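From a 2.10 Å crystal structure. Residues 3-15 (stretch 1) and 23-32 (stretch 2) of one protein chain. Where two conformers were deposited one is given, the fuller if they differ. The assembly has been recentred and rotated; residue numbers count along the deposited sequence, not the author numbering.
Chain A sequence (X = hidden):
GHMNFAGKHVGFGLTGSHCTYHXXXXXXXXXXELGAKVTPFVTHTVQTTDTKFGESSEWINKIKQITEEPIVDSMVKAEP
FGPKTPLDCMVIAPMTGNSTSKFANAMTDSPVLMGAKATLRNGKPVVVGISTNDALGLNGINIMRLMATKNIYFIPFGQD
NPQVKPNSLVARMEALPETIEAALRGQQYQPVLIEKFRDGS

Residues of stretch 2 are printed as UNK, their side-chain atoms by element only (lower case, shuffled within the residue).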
# COMPACT_ATOMS: atom_id res chain seq x y z
N MSE A 3 38.35 1.48 9.32
CA MSE A 3 37.18 0.52 9.38
C MSE A 3 37.53 -0.71 10.24
O MSE A 3 38.36 -1.54 9.86
CB MSE A 3 36.82 0.09 7.95
CG MSE A 3 35.68 -0.86 7.83
SE MSE A 3 34.88 -0.91 6.01
CE MSE A 3 36.56 -1.24 5.01
N ASN A 4 36.89 -0.83 11.39
CA ASN A 4 37.25 -1.83 12.37
C ASN A 4 36.01 -2.31 13.18
O ASN A 4 35.35 -1.52 13.85
CB ASN A 4 38.34 -1.23 13.27
CG ASN A 4 38.73 -2.15 14.40
OD1 ASN A 4 38.65 -3.36 14.28
ND2 ASN A 4 39.17 -1.57 15.52
N PHE A 5 35.68 -3.59 13.09
CA PHE A 5 34.51 -4.13 13.71
C PHE A 5 34.84 -4.91 14.98
O PHE A 5 34.04 -5.72 15.43
CB PHE A 5 33.82 -5.07 12.73
CG PHE A 5 33.33 -4.39 11.48
CD1 PHE A 5 32.48 -3.29 11.56
CD2 PHE A 5 33.71 -4.82 10.25
CE1 PHE A 5 32.04 -2.64 10.39
CE2 PHE A 5 33.24 -4.19 9.08
CZ PHE A 5 32.41 -3.11 9.16
N ALA A 6 36.03 -4.70 15.52
CA ALA A 6 36.43 -5.30 16.79
C ALA A 6 35.34 -5.19 17.86
O ALA A 6 34.85 -4.12 18.13
CB ALA A 6 37.78 -4.63 17.33
N GLY A 7 34.96 -6.30 18.45
CA GLY A 7 33.94 -6.23 19.52
C GLY A 7 32.51 -6.25 19.01
O GLY A 7 31.56 -6.19 19.81
N LYS A 8 32.31 -6.30 17.70
CA LYS A 8 30.96 -6.17 17.16
C LYS A 8 30.42 -7.54 16.81
O LYS A 8 31.14 -8.38 16.25
CB LYS A 8 30.92 -5.30 15.91
CG LYS A 8 31.58 -3.89 16.06
CD LYS A 8 30.61 -2.89 16.68
CE LYS A 8 31.31 -1.57 16.98
NZ LYS A 8 30.42 -0.84 17.92
N HIS A 9 29.14 -7.71 17.15
CA HIS A 9 28.44 -8.95 16.90
C HIS A 9 27.51 -8.72 15.72
O HIS A 9 26.56 -8.00 15.79
CB HIS A 9 27.71 -9.43 18.18
CG HIS A 9 27.22 -10.84 18.10
ND1 HIS A 9 26.46 -11.43 19.08
CD2 HIS A 9 27.35 -11.77 17.11
CE1 HIS A 9 26.16 -12.66 18.72
NE2 HIS A 9 26.67 -12.88 17.51
N VAL A 10 27.87 -9.31 14.59
CA VAL A 10 27.15 -9.14 13.34
C VAL A 10 26.53 -10.47 12.96
O VAL A 10 27.18 -11.52 13.01
CB VAL A 10 28.10 -8.75 12.23
CG1 VAL A 10 27.38 -8.64 10.87
CG2 VAL A 10 28.87 -7.46 12.61
N GLY A 11 25.24 -10.47 12.68
CA GLY A 11 24.56 -11.63 12.21
C GLY A 11 24.63 -11.60 10.69
O GLY A 11 24.58 -10.53 10.08
N PHE A 12 24.74 -12.77 10.08
CA PHE A 12 24.88 -12.88 8.60
C PHE A 12 23.95 -13.99 8.12
O PHE A 12 24.23 -15.18 8.21
CB PHE A 12 26.34 -13.19 8.24
CG PHE A 12 26.74 -12.79 6.85
CD1 PHE A 12 27.82 -11.96 6.66
CD2 PHE A 12 26.07 -13.29 5.73
CE1 PHE A 12 28.22 -11.59 5.38
CE2 PHE A 12 26.44 -12.91 4.44
CZ PHE A 12 27.52 -12.07 4.26
N GLY A 13 22.79 -13.57 7.68
CA GLY A 13 21.80 -14.46 7.11
C GLY A 13 21.84 -14.59 5.61
O GLY A 13 22.02 -13.62 4.86
N LEU A 14 21.67 -15.83 5.18
CA LEU A 14 21.73 -16.24 3.79
C LEU A 14 20.37 -16.73 3.39
O LEU A 14 19.73 -17.58 4.08
CB LEU A 14 22.74 -17.36 3.67
CG LEU A 14 24.11 -17.02 4.30
CD1 LEU A 14 24.93 -18.29 4.65
CD2 LEU A 14 24.89 -16.18 3.33
N THR A 15 19.88 -16.20 2.29
CA THR A 15 18.63 -16.73 1.76
C THR A 15 18.79 -17.32 0.34
O THR A 15 19.69 -16.94 -0.37
CB THR A 15 17.51 -15.64 1.75
OG1 THR A 15 17.80 -14.64 0.76
CG2 THR A 15 17.32 -14.99 3.13
N UNK A 23 29.17 -15.75 -3.72
CA UNK A 23 29.30 -14.30 -3.83
C UNK A 23 29.31 -13.58 -2.46
O UNK A 23 29.86 -12.47 -2.36
o UNK A 23 26.21 -14.85 -6.52
c UNK A 23 25.76 -14.50 -5.38
o UNK A 23 24.53 -14.38 -5.12
c UNK A 23 28.18 -13.78 -4.73
c UNK A 23 26.74 -14.19 -4.24
N UNK A 24 28.78 -14.20 -1.40
CA UNK A 24 28.77 -13.52 -0.08
C UNK A 24 29.74 -14.13 0.94
O UNK A 24 30.13 -13.43 1.82
c UNK A 24 26.43 -12.63 -0.36
c UNK A 24 26.74 -14.87 0.79
c UNK A 24 27.35 -13.42 0.54
N UNK A 25 30.13 -15.41 0.85
CA UNK A 25 31.01 -16.00 1.90
C UNK A 25 32.36 -15.28 2.03
O UNK A 25 32.86 -15.11 3.13
c UNK A 25 29.44 -18.10 3.36
c UNK A 25 29.95 -18.33 1.95
c UNK A 25 30.14 -19.81 1.64
c UNK A 25 31.24 -17.50 1.68
N UNK A 26 32.94 -14.82 0.90
CA UNK A 26 34.16 -14.01 1.02
C UNK A 26 33.92 -12.72 1.83
O UNK A 26 34.86 -12.20 2.49
c UNK A 26 33.89 -14.85 -1.23
c UNK A 26 34.52 -13.71 -0.44
c UNK A 26 32.63 -15.15 -0.49
N UNK A 27 32.68 -12.20 1.79
CA UNK A 27 32.39 -10.99 2.58
C UNK A 27 32.20 -11.34 4.05
O UNK A 27 32.61 -10.57 4.94
c UNK A 27 31.30 -9.81 0.62
c UNK A 27 32.60 -9.06 0.39
c UNK A 27 31.17 -10.26 2.04
n UNK A 27 33.25 -9.38 -0.70
o UNK A 27 33.02 -8.21 1.20
N UNK A 28 31.62 -12.52 4.31
CA UNK A 28 31.55 -13.00 5.70
C UNK A 28 32.98 -13.13 6.28
O UNK A 28 33.25 -12.78 7.43
c UNK A 28 30.56 -14.82 7.13
c UNK A 28 28.10 -16.30 6.44
se UNK A 28 29.83 -16.62 7.28
c UNK A 28 30.82 -14.35 5.74
N UNK A 29 33.87 -13.67 5.47
CA UNK A 29 35.25 -13.84 5.86
C UNK A 29 35.95 -12.48 6.13
O UNK A 29 36.63 -12.34 7.16
o UNK A 29 37.43 -16.06 6.76
o UNK A 29 39.38 -14.98 6.45
c UNK A 29 35.99 -14.70 4.81
c UNK A 29 37.54 -14.56 4.92
c UNK A 29 38.15 -15.24 6.13
N UNK A 30 35.75 -11.48 5.28
CA UNK A 30 36.27 -10.13 5.57
C UNK A 30 35.79 -9.55 6.89
O UNK A 30 36.54 -8.86 7.57
c UNK A 30 36.11 -8.04 2.34
n UNK A 30 36.21 -4.42 1.91
c UNK A 30 35.86 -9.10 4.53
c UNK A 30 35.79 -5.66 1.78
n UNK A 30 34.77 -5.96 0.95
n UNK A 30 36.42 -6.62 2.46
c UNK A 30 36.77 -8.88 3.44
N UNK A 31 34.52 -9.73 7.21
CA UNK A 31 34.04 -9.19 8.48
C UNK A 31 34.80 -9.83 9.63
O UNK A 31 35.17 -9.13 10.54
c UNK A 31 31.56 -8.78 7.68
c UNK A 31 31.89 -7.28 7.62
c UNK A 31 30.09 -9.10 8.13
c UNK A 31 32.54 -9.40 8.66
N UNK A 32 35.01 -11.15 9.60
CA UNK A 32 35.74 -11.84 10.69
C UNK A 32 37.18 -11.31 10.73
O UNK A 32 37.73 -11.05 11.79
c UNK A 32 34.34 -13.98 10.67
c UNK A 32 36.68 -14.13 11.47
c UNK A 32 35.72 -13.42 10.51

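Position 23 carries three side-chain carbons in a row, the last bearing two oxygens, and stays beyond reach of stretch 1. A carboxylate of this length is Glu 23, polar and suited to a partly exposed place just before the helix.

At position 24 one carbon bears two others, three in all. The fork at CB lies 4.0 Å from CZ of Phe 12, and one branch reaches Leu 14. This is Val 24, compact enough to sit close to both: its CG2 packs 3.4 Å from CD2 of Leu 14.

Position 25 has four carbons forked at the second: Leu 25, apolar as its buried place asks. Its CA-to-CB bond points away from the strand, although the end comes nearer. Position 26 closes three carbons onto its own backbone nitrogen, which makes it Pro 26. Lacking an N-H costs little in the first turn of a helix.

Position 27 shows three carbons, the third with one oxygen and one nitrogen: Gln 27. Its backbone C passes 4.2 Å from CE1 of Phe 12, while the buried amide leads away from the strand and its OE1 accepts a hydrogen bond from the side chain at 30.

Position 28 is an unbranched run of two carbons, selenium and a carbon, hence selenomethionine, Met 28. The slender chain lays its methyl over one face of the Phe 12 ring, with CE 4.1 Å from the ring centroid in a CH-pi contact.

At position 29 the CA-to-CB bond points away from stretch 1, and three carbons end in two oxygens: Glu 29, whose charge suits a partly exposed place. Position 30 has three carbons, a nitrogen, then a carbon with two more nitrogens, so it is Arg 30. Its NH1 donates to OE1 of Gln 27 at 2.9 Å, and NH2 lies 4.5 Å from CE of Met 3 at the border of the contact.

Position 31, four carbons forked at the second, is Leu 31. Its fork suits a site between several apolar groups: CD2 is 3.7 Å from CE2 of Phe 5, and CD1 is 3.9 Å from both CG1 of Val 10 and CD1 of Phe 12, at the edge of that ring. Position 32, one carbon bearing two, is Val 32; its CA-to-CB bond points away, and nothing in this contact calls for valine.

The helix runs nearly antiparallel to the strand, at 171°, and no hydrogen bond joins them. Apolar packing holds the contact, with Phe 12 most covered, set among Val 24, Met 28 and Leu 31.

Stretch 2 23-32: EVLPQMERLV
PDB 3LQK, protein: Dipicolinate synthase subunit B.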